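Long-range contacts in pectate lyase (Bacillus, PDB 3VMV), which probably cleaves polygalacturonate, the backbone of pectin, as an extracellular pectate lyase of polysaccharide lyase family 1: residues A[208-213]-A[230-235]; A[236-241]-A[294-299]. One frame throughout, in Å; residues are numbered along the deposited sequence.

Interaction 1. Residues A[208-213]-A[230-235]; sequences VPLIRY and AINSRV. With SO4 (sulfate ion), chain C.
Leu210, Ile211 and Arg212 pair with Asn232, Ser233 and Arg234 as parallel strands whose axes approach to 4.9 Å at an angle of 16°, two neighbouring rungs of the right-handed parallel beta-helix that is the fold of this lyase family. Asn232 N, Ile211 N, Arg234 N and Tyr213 N donate in turn to Pro209 O, Asn232 O, Ile211 O and Arg234 O, and Val208 N reaches Ala230 O ahead of the strands. Ile211 points into the helix interior, where its CD1 lies 4.2 Å from Ile231 CG2. On the outer face, Arg212, extended from CG to NE, and Arg234, bent at chi3, run side by side and point the same way, their guanidinium planes turned 52° apart. Arg212 NH2 and Arg234 NH1 stand only 3.3 Å apart, two donors of like charge that cannot bond each other. A water accepts from both, weakly from Arg234, while Asp185 forms a salt bridge with Arg212 NE. Arg234 grips a sulfate ion, probably from the crystallisation liquor, with two bonds: NH1 to O1 at 2.9 Å and NH2 to O4 at 2.8 Å. Arg234 NE is hydrogen-bonded to Ser271 OG, and Leu210 comes in obliquely with CD1 3.5 Å from Arg234 NH2. Past the strand ends, Val235 CG2 sits over the centre of the Tyr213 ring, 3.5 Å from the centroid and 12° off the normal, a CH-pi contact. An alanine in place of Tyr213 would probably open a gap over Val235 and leave its CG2 without the ring face it rests on. Tyr213 CD1 is also packed tightly against Val235 O, at 3.1 Å.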
ATOM      1  N   VAL A 208      -9.308   2.070  -3.983  1.00  8.99           N
ATOM      2  CA  VAL A 208      -8.686   2.844  -2.893  1.00  8.58           C
ATOM      3  C   VAL A 208      -9.096   2.406  -1.487  1.00 10.56           C
ATOM      4  O   VAL A 208      -9.617   3.217  -0.690  1.00 11.08           O
ATOM      5  CB  VAL A 208      -8.881   4.380  -3.088  1.00  9.03           C
ATOM      6  CG1 VAL A 208      -7.798   5.151  -2.356  1.00 10.04           C
ATOM      7  CG2 VAL A 208      -8.823   4.740  -4.579  1.00 12.43           C
ATOM      8  N   PRO A 209      -8.851   1.125  -1.137  1.00 10.09           N
ATOM      9  CA  PRO A 209      -8.369  -0.010  -1.938  1.00  8.55           C
ATOM     10  C   PRO A 209      -9.554  -0.839  -2.479  1.00 11.33           C
ATOM     11  O   PRO A 209     -10.714  -0.674  -2.039  1.00 11.28           O
ATOM     12  CB  PRO A 209      -7.604  -0.861  -0.908  1.00  9.33           C
ATOM     13  CG  PRO A 209      -7.988  -0.276   0.498  1.00 12.77           C
ATOM     14  CD  PRO A 209      -9.072   0.728   0.257  1.00 11.97           C
ATOM     15  N   LEU A 210      -9.243  -1.767  -3.384  1.00 10.66           N
ATOM     16  CA  LEU A 210     -10.106  -2.901  -3.698  1.00  9.47           C
ATOM     17  C   LEU A 210      -9.802  -3.949  -2.627  1.00  9.27           C
ATOM     18  O   LEU A 210      -8.660  -4.406  -2.531  1.00 12.34           O
ATOM     19  CB  LEU A 210      -9.802  -3.448  -5.104  1.00 10.94           C
ATOM     20  CG  LEU A 210     -10.737  -4.512  -5.668  1.00 12.67           C
ATOM     21  CD1 LEU A 210     -10.352  -4.760  -7.130  1.00 14.78           C
ATOM     22  CD2 LEU A 210     -10.706  -5.849  -4.870  1.00 14.23           C
ATOM     23  N   ILE A 211     -10.787  -4.244  -1.766  1.00  8.74           N
ATOM     24  CA  ILE A 211     -10.532  -5.162  -0.656  1.00 11.24           C
ATOM     25  C   ILE A 211     -11.379  -6.397  -0.822  1.00 10.01           C
ATOM     26  O   ILE A 211     -12.601  -6.311  -0.803  1.00 11.17           O
ATOM     27  CB  ILE A 211     -10.850  -4.517   0.737  1.00 11.94           C
ATOM     28  CG1 ILE A 211     -10.149  -3.173   0.900  1.00 12.37           C
ATOM     29  CG2 ILE A 211     -10.426  -5.469   1.887  1.00 11.56           C
ATOM     30  CD1 ILE A 211     -10.688  -2.387   2.092  1.00 12.51           C
ATOM     31  N   ARG A 212     -10.730  -7.562  -0.922  1.00 11.07           N
ATOM     32  CA  ARG A 212     -11.412  -8.851  -0.858  1.00 11.59           C
ATOM     33  C   ARG A 212     -11.106  -9.536   0.464  1.00 11.20           C
ATOM     34  O   ARG A 212      -9.934  -9.682   0.802  1.00 11.53           O
ATOM     35  CB  ARG A 212     -11.000  -9.800  -1.993  1.00 10.98           C
ATOM     36  CG  ARG A 212     -11.462  -9.367  -3.373  1.00 11.77           C
ATOM     37  CD  ARG A 212     -10.823 -10.324  -4.384  1.00 12.72           C
ATOM     38  NE  ARG A 212     -11.352 -10.208  -5.750  1.00 14.06           N
ATOM     39  CZ  ARG A 212     -10.737  -9.519  -6.717  1.00 14.69           C
ATOM     40  NH1 ARG A 212      -9.607  -8.849  -6.477  1.00 14.31           N
ATOM     41  NH2 ARG A 212     -11.278  -9.497  -7.930  1.00 15.86           N
ATOM     42  N   TYR A 213     -12.155  -9.960   1.188  1.00 12.91           N
ATOM     43  CA  TYR A 213     -12.047 -10.823   2.407  1.00 12.60           C
ATOM     44  C   TYR A 213     -11.431 -10.208   3.651  1.00 13.00           C
ATOM     45  O   TYR A 213     -11.855 -10.533   4.783  1.00 14.00           O
ATOM     46  CB  TYR A 213     -11.259 -12.157   2.161  1.00 15.00           C
ATOM     47  CG  TYR A 213     -11.764 -12.970   0.995  1.00 14.43           C
ATOM     48  CD1 TYR A 213     -12.949 -13.712   1.097  1.00 14.25           C
ATOM     49  CD2 TYR A 213     -11.086 -12.955  -0.212  1.00 14.39           C
ATOM     50  CE1 TYR A 213     -13.447 -14.443   0.003  1.00 14.62           C
ATOM     51  CE2 TYR A 213     -11.571 -13.679  -1.297  1.00 16.01           C
ATOM     52  CZ  TYR A 213     -12.746 -14.414  -1.172  1.00 15.40           C
ATOM     53  OH  TYR A 213     -13.237 -15.114  -2.241  1.00 16.86           O
ATOM     54  N   ALA A 230     -13.789   4.814  -4.463  1.00 11.57           N
ATOM     55  CA  ALA A 230     -12.638   4.674  -3.580  1.00 11.01           C
ATOM     56  C   ALA A 230     -12.589   3.327  -2.894  1.00 10.66           C
ATOM     57  O   ALA A 230     -12.112   2.351  -3.479  1.00 10.50           O
ATOM     58  CB  ALA A 230     -12.627   5.834  -2.533  1.00 11.31           C
ATOM     59  N   ILE A 231     -13.105   3.222  -1.685  1.00  9.95           N
ATOM     60  CA  ILE A 231     -13.025   1.931  -0.943  1.00  9.22           C
ATOM     61  C   ILE A 231     -14.063   0.925  -1.448  1.00 10.08           C
ATOM     62  O   ILE A 231     -15.264   1.210  -1.435  1.00 12.33           O
ATOM     63  CB  ILE A 231     -13.287   2.195   0.536  1.00  9.06           C
ATOM     64  CG1 ILE A 231     -12.313   3.231   1.090  1.00 10.17           C
ATOM     65  CG2 ILE A 231     -13.181   0.871   1.344  1.00  9.57           C
ATOM     66  CD1 ILE A 231     -12.731   3.770   2.453  1.00 11.15           C
ATOM     67  N   ASN A 232     -13.591  -0.238  -1.935  1.00 10.56           N
ATOM     68  CA  ASN A 232     -14.474  -1.227  -2.503  1.00  9.60           C
ATOM     69  C   ASN A 232     -14.338  -2.470  -1.654  1.00 10.96           C
ATOM     70  O   ASN A 232     -13.335  -3.143  -1.732  1.00 13.45           O
ATOM     71  CB  ASN A 232     -14.061  -1.508  -3.943  1.00 10.42           C
ATOM     72  CG  ASN A 232     -15.022  -2.469  -4.650  1.00 10.14           C
ATOM     73  OD1 ASN A 232     -16.032  -2.896  -4.086  1.00 12.02           O
ATOM     74  ND2 ASN A 232     -14.726  -2.779  -5.933  1.00 12.15           N
ATOM     75  N   SER A 233     -15.366  -2.753  -0.844  1.00 10.25           N
ATOM     76  CA  SER A 233     -15.313  -3.856   0.092  1.00  9.78           C
ATOM     77  C   SER A 233     -16.117  -5.033  -0.427  1.00  9.89           C
ATOM     78  O   SER A 233     -17.343  -4.916  -0.623  1.00 12.58           O
ATOM     79  CB  SER A 233     -15.861  -3.377   1.452  1.00 11.68           C
ATOM     80  OG  SER A 233     -15.700  -4.367   2.456  1.00 11.38           O
ATOM     81  N   ARG A 234     -15.421  -6.164  -0.632  1.00 10.47           N
ATOM     82  CA  ARG A 234     -15.958  -7.313  -1.356  1.00 12.12           C
ATOM     83  C   ARG A 234     -15.819  -8.595  -0.563  1.00 10.97           C
ATOM     84  O   ARG A 234     -14.877  -8.739   0.224  1.00 11.92           O
ATOM     85  CB  ARG A 234     -15.179  -7.470  -2.691  1.00 11.93           C
ATOM     86  CG  ARG A 234     -15.553  -6.370  -3.701  1.00 15.46           C
ATOM     87  CD  ARG A 234     -14.466  -6.080  -4.714  1.00 17.98           C
ATOM     88  NE  ARG A 234     -14.442  -7.093  -5.767  1.00 15.68           N
ATOM     89  CZ  ARG A 234     -14.092  -6.826  -7.016  1.00 15.11           C
ATOM     90  NH1 ARG A 234     -14.101  -7.813  -7.902  1.00 13.30           N
ATOM     91  NH2 ARG A 234     -13.757  -5.575  -7.388  1.00 14.85           N
ATOM     92  N   VAL A 235     -16.715  -9.550  -0.841  1.00 11.85           N
ATOM     93  CA  VAL A 235     -16.645 -10.940  -0.316  1.00 13.88           C
ATOM     94  C   VAL A 235     -16.219 -11.013   1.137  1.00 13.12           C
ATOM     95  O   VAL A 235     -15.236 -11.662   1.516  1.00 14.60           O
ATOM     96  CB  VAL A 235     -15.803 -11.946  -1.181  1.00 14.81           C
ATOM     97  CG1 VAL A 235     -16.586 -12.328  -2.431  1.00 21.27           C
ATOM     98  CG2 VAL A 235     -14.440 -11.422  -1.547  1.00 12.81           C
TER
HETATM   99  S   SO4 C 402     -12.174  -5.858 -10.754  1.00 29.14           S
HETATM  100  O1  SO4 C 402     -12.609  -7.188 -10.262  1.00 32.29           O
HETATM  101  O2  SO4 C 402     -10.712  -5.785 -10.682  1.00 30.11           O
HETATM  102  O3  SO4 C 402     -12.638  -5.678 -12.129  1.00 39.49           O
HETATM  103  O4  SO4 C 402     -12.720  -4.786  -9.902  1.00 20.97           O
HETATM  104  O   HOH W   1     -13.833 -10.763  -8.685  1.00 18.21           O

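Interaction 2. Residues A[236-241]-A[294-299]; sequences GARVFV and STTNFT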
ATOM      1  N   GLY A 236     -16.998 -10.323   1.964  1.00 15.20           N
ATOM      2  CA  GLY A 236     -16.837 -10.479   3.403  1.00 14.30           C
ATOM      3  C   GLY A 236     -15.701  -9.681   4.024  1.00 17.10           C
ATOM      4  O   GLY A 236     -15.439  -9.844   5.221  1.00 15.24           O
ATOM      5  N   ALA A 237     -15.041  -8.832   3.244  1.00 12.47           N
ATOM      6  CA  ALA A 237     -14.102  -7.871   3.839  1.00 11.29           C
ATOM      7  C   ALA A 237     -14.800  -7.063   4.923  1.00 11.52           C
ATOM      8  O   ALA A 237     -15.991  -6.866   4.870  1.00 12.44           O
ATOM      9  CB  ALA A 237     -13.576  -6.910   2.788  1.00 11.19           C
ATOM     10  N   ARG A 238     -14.045  -6.630   5.934  1.00 11.54           N
ATOM     11  CA  ARG A 238     -14.582  -5.689   6.934  1.00 11.66           C
ATOM     12  C   ARG A 238     -13.643  -4.518   7.027  1.00 10.99           C
ATOM     13  O   ARG A 238     -12.453  -4.719   7.353  1.00 11.74           O
ATOM     14  CB  ARG A 238     -14.662  -6.351   8.311  1.00 12.64           C
ATOM     15  CG  ARG A 238     -15.663  -7.514   8.292  1.00 13.41           C
ATOM     16  CD  ARG A 238     -15.887  -8.091   9.679  1.00 13.61           C
ATOM     17  NE  ARG A 238     -14.630  -8.550  10.265  1.00 13.22           N
ATOM     18  CZ  ARG A 238     -14.588  -9.127  11.462  1.00 16.01           C
ATOM     19  NH1 ARG A 238     -13.456  -9.517  11.982  1.00 17.55           N
ATOM     20  NH2 ARG A 238     -15.711  -9.257  12.162  1.00 20.48           N
ATOM     21  N   VAL A 239     -14.137  -3.316   6.706  1.00 10.03           N
ATOM     22  CA  VAL A 239     -13.250  -2.144   6.743  1.00  9.93           C
ATOM     23  C   VAL A 239     -13.782  -1.096   7.706  1.00 11.79           C
ATOM     24  O   VAL A 239     -14.946  -0.677   7.581  1.00 12.36           O
ATOM     25  CB  VAL A 239     -12.981  -1.554   5.320  1.00 12.29           C
ATOM     26  CG1 VAL A 239     -14.219  -1.127   4.638  1.00 14.24           C
ATOM     27  CG2 VAL A 239     -12.006  -0.370   5.404  1.00 11.84           C
ATOM     28  N   PHE A 240     -12.982  -0.762   8.724  1.00 10.29           N
ATOM     29  CA  PHE A 240     -13.334   0.335   9.636  1.00 11.20           C
ATOM     30  C   PHE A 240     -12.809   1.631   9.039  1.00  9.82           C
ATOM     31  O   PHE A 240     -11.579   1.795   8.924  1.00  9.98           O
ATOM     32  CB  PHE A 240     -12.771   0.041  11.041  1.00 10.39           C
ATOM     33  CG  PHE A 240     -13.090   1.115  12.079  1.00 11.70           C
ATOM     34  CD1 PHE A 240     -14.303   1.783  12.040  1.00 12.22           C
ATOM     35  CD2 PHE A 240     -12.207   1.365  13.125  1.00 12.04           C
ATOM     36  CE1 PHE A 240     -14.623   2.723  13.017  1.00 14.20           C
ATOM     37  CE2 PHE A 240     -12.512   2.321  14.091  1.00 11.25           C
ATOM     38  CZ  PHE A 240     -13.713   2.994  14.044  1.00 12.58           C
ATOM     39  N   VAL A 241     -13.718   2.507   8.618  1.00 11.35           N
ATOM     40  CA  VAL A 241     -13.390   3.769   7.921  1.00 10.23           C
ATOM     41  C   VAL A 241     -13.618   4.861   8.924  1.00  9.29           C
ATOM     42  O   VAL A 241     -14.750   5.216   9.198  1.00  9.94           O
ATOM     43  CB  VAL A 241     -14.265   3.931   6.708  1.00 10.10           C
ATOM     44  CG1 VAL A 241     -13.894   5.176   5.893  1.00 10.34           C
ATOM     45  CG2 VAL A 241     -14.204   2.641   5.854  1.00 13.37           C
ATOM     46  N   SER A 294     -23.496   2.067   8.320  1.00 15.27           N
ATOM     47  CA  SER A 294     -22.520   1.087   8.791  1.00 14.18           C
ATOM     48  C   SER A 294     -23.128  -0.300   8.747  1.00 14.61           C
ATOM     49  O   SER A 294     -24.257  -0.513   9.166  1.00 15.37           O
ATOM     50  CB  SER A 294     -22.042   1.384  10.216  1.00 17.75           C
ATOM     51  OG  SER A 294     -21.225   2.548  10.267  1.00 16.33           O
ATOM     52  N   THR A 295     -22.383  -1.235   8.188  1.00 13.86           N
ATOM     53  CA  THR A 295     -22.891  -2.585   8.019  1.00 13.58           C
ATOM     54  C   THR A 295     -22.109  -3.602   8.854  1.00 14.43           C
ATOM     55  O   THR A 295     -22.369  -4.790   8.769  1.00 14.78           O
ATOM     56  CB  THR A 295     -22.918  -3.020   6.507  1.00 16.99           C
ATOM     57  OG1 THR A 295     -21.565  -3.122   6.002  1.00 12.79           O
ATOM     58  CG2 THR A 295     -23.686  -1.988   5.683  1.00 14.34           C
ATOM     59  N   THR A 296     -21.082  -3.153   9.597  1.00 13.48           N
ATOM     60  CA  THR A 296     -20.403  -4.011  10.558  1.00 14.04           C
ATOM     61  C   THR A 296     -19.979  -3.157  11.752  1.00 15.25           C
ATOM     62  O   THR A 296     -19.809  -1.932  11.598  1.00 15.57           O
ATOM     63  CB  THR A 296     -19.163  -4.753   9.943  1.00 14.14           C
ATOM     64  OG1 THR A 296     -18.529  -5.549  10.960  1.00 15.45           O
ATOM     65  CG2 THR A 296     -18.098  -3.799   9.353  1.00 11.96           C
ATOM     66  N   ASN A 297     -19.810  -3.816  12.908  1.00 14.24           N
ATOM     67  CA  ASN A 297     -19.251  -3.184  14.103  1.00 14.53           C
ATOM     68  C   ASN A 297     -17.740  -3.393  14.210  1.00 15.10           C
ATOM     69  O   ASN A 297     -17.131  -2.992  15.219  1.00 16.27           O
ATOM     70  CB  ASN A 297     -19.878  -3.769  15.367  1.00 18.96           C
ATOM     71  CG  ASN A 297     -21.361  -3.555  15.440  1.00 25.49           C
ATOM     72  OD1 ASN A 297     -22.133  -4.501  15.670  1.00 32.77           O
ATOM     73  ND2 ASN A 297     -21.778  -2.314  15.255  1.00 23.72           N
ATOM     74  N   PHE A 298     -17.132  -4.021  13.198  1.00 13.36           N
ATOM     75  CA  PHE A 298     -15.686  -4.301  13.206  1.00 13.22           C
ATOM     76  C   PHE A 298     -14.836  -3.093  13.631  1.00 11.73           C
ATOM     77  O   PHE A 298     -14.935  -2.001  13.046  1.00 13.94           O
ATOM     78  CB  PHE A 298     -15.207  -4.782  11.838  1.00 13.07           C
ATOM     79  CG  PHE A 298     -13.713  -4.890  11.750  1.00 12.19           C
ATOM     80  CD1 PHE A 298     -13.027  -5.876  12.420  1.00 13.20           C
ATOM     81  CD2 PHE A 298     -13.003  -3.923  11.057  1.00 12.87           C
ATOM     82  CE1 PHE A 298     -11.620  -5.937  12.357  1.00 13.21           C
ATOM     83  CE2 PHE A 298     -11.622  -3.978  10.992  1.00 14.68           C
ATOM     84  CZ  PHE A 298     -10.924  -4.981  11.646  1.00 14.80           C
ATOM     85  N   THR A 299     -14.012  -3.323  14.663  1.00 13.67           N
ATOM     86  CA  THR A 299     -12.948  -2.424  15.127  1.00 14.18           C
ATOM     87  C   THR A 299     -11.674  -3.282  15.263  1.00 10.91           C
ATOM     88  O   THR A 299     -11.745  -4.454  15.664  1.00 13.50           O
ATOM     89  CB  THR A 299     -13.401  -1.917  16.525  1.00 29.99           C
ATOM     90  OG1 THR A 299     -14.630  -1.175  16.367  1.00 35.51           O
ATOM     91  CG2 THR A 299     -12.403  -1.036  17.156  1.00 32.89           C
TER
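Phe298 and Arg238 cross at about a right angle where the loop 294-299 folds over the outer face of a beta-helix strand, 238-242. Their flat groups are inclined by 31°, and Phe298 CD1 lies 3.5 Å above the guanidinium plane of Arg238, offset toward its rim. The aliphatic part of the arginine joins in, with CB 3.9 Å from Phe298 CG. A salt bridge from Arg238 NE to Asp215, on the preceding coil, anchors the guanidinium beside the ring. In Phe298, chi1 of 172° places CG anti to the backbone N. The ring lies against the strand, where Phe240 N meets its edge in the ring plane, 3.9 Å from Phe298 CD2. Phe240 answers with its CB, 3.6 Å from Phe298 O, a carbonyl that also accepts from Asn278 ND2. The Phe240 ring meets that of His217 with nearly parallel planes, so the loop contact borders an aromatic pair joining adjacent coils. The loop is shaped by an ST turn at Thr296, whose side chain crosses Arg238: Thr296 OG1 lies 3.9 Å from Arg238 CD and accepts from Phe298 N at 3.0 Å.

Overall arrangement
From strand 210-212 the chain makes one full coil of the beta-helix, through strands 215-219 and 222-226, before strand 231-234 returns beside its start; interaction 1 closes that coil. The chain then passes directly from Val235 into Gly236, where the first segment of interaction 2 begins. Its partner begins 53 residues after Val241, beyond strands 245-249, 265-266, 276-280 and 283-285, in the loop before helix 309-319. The two closures follow in series, neither nested nor crossing. Interaction 1 joins consecutive coils, whereas interaction 2 fastens a later loop onto the outside of one. Their first segments touch in the interior, where Ile211 CG2 lies 3.6 Å from Ala237 CB.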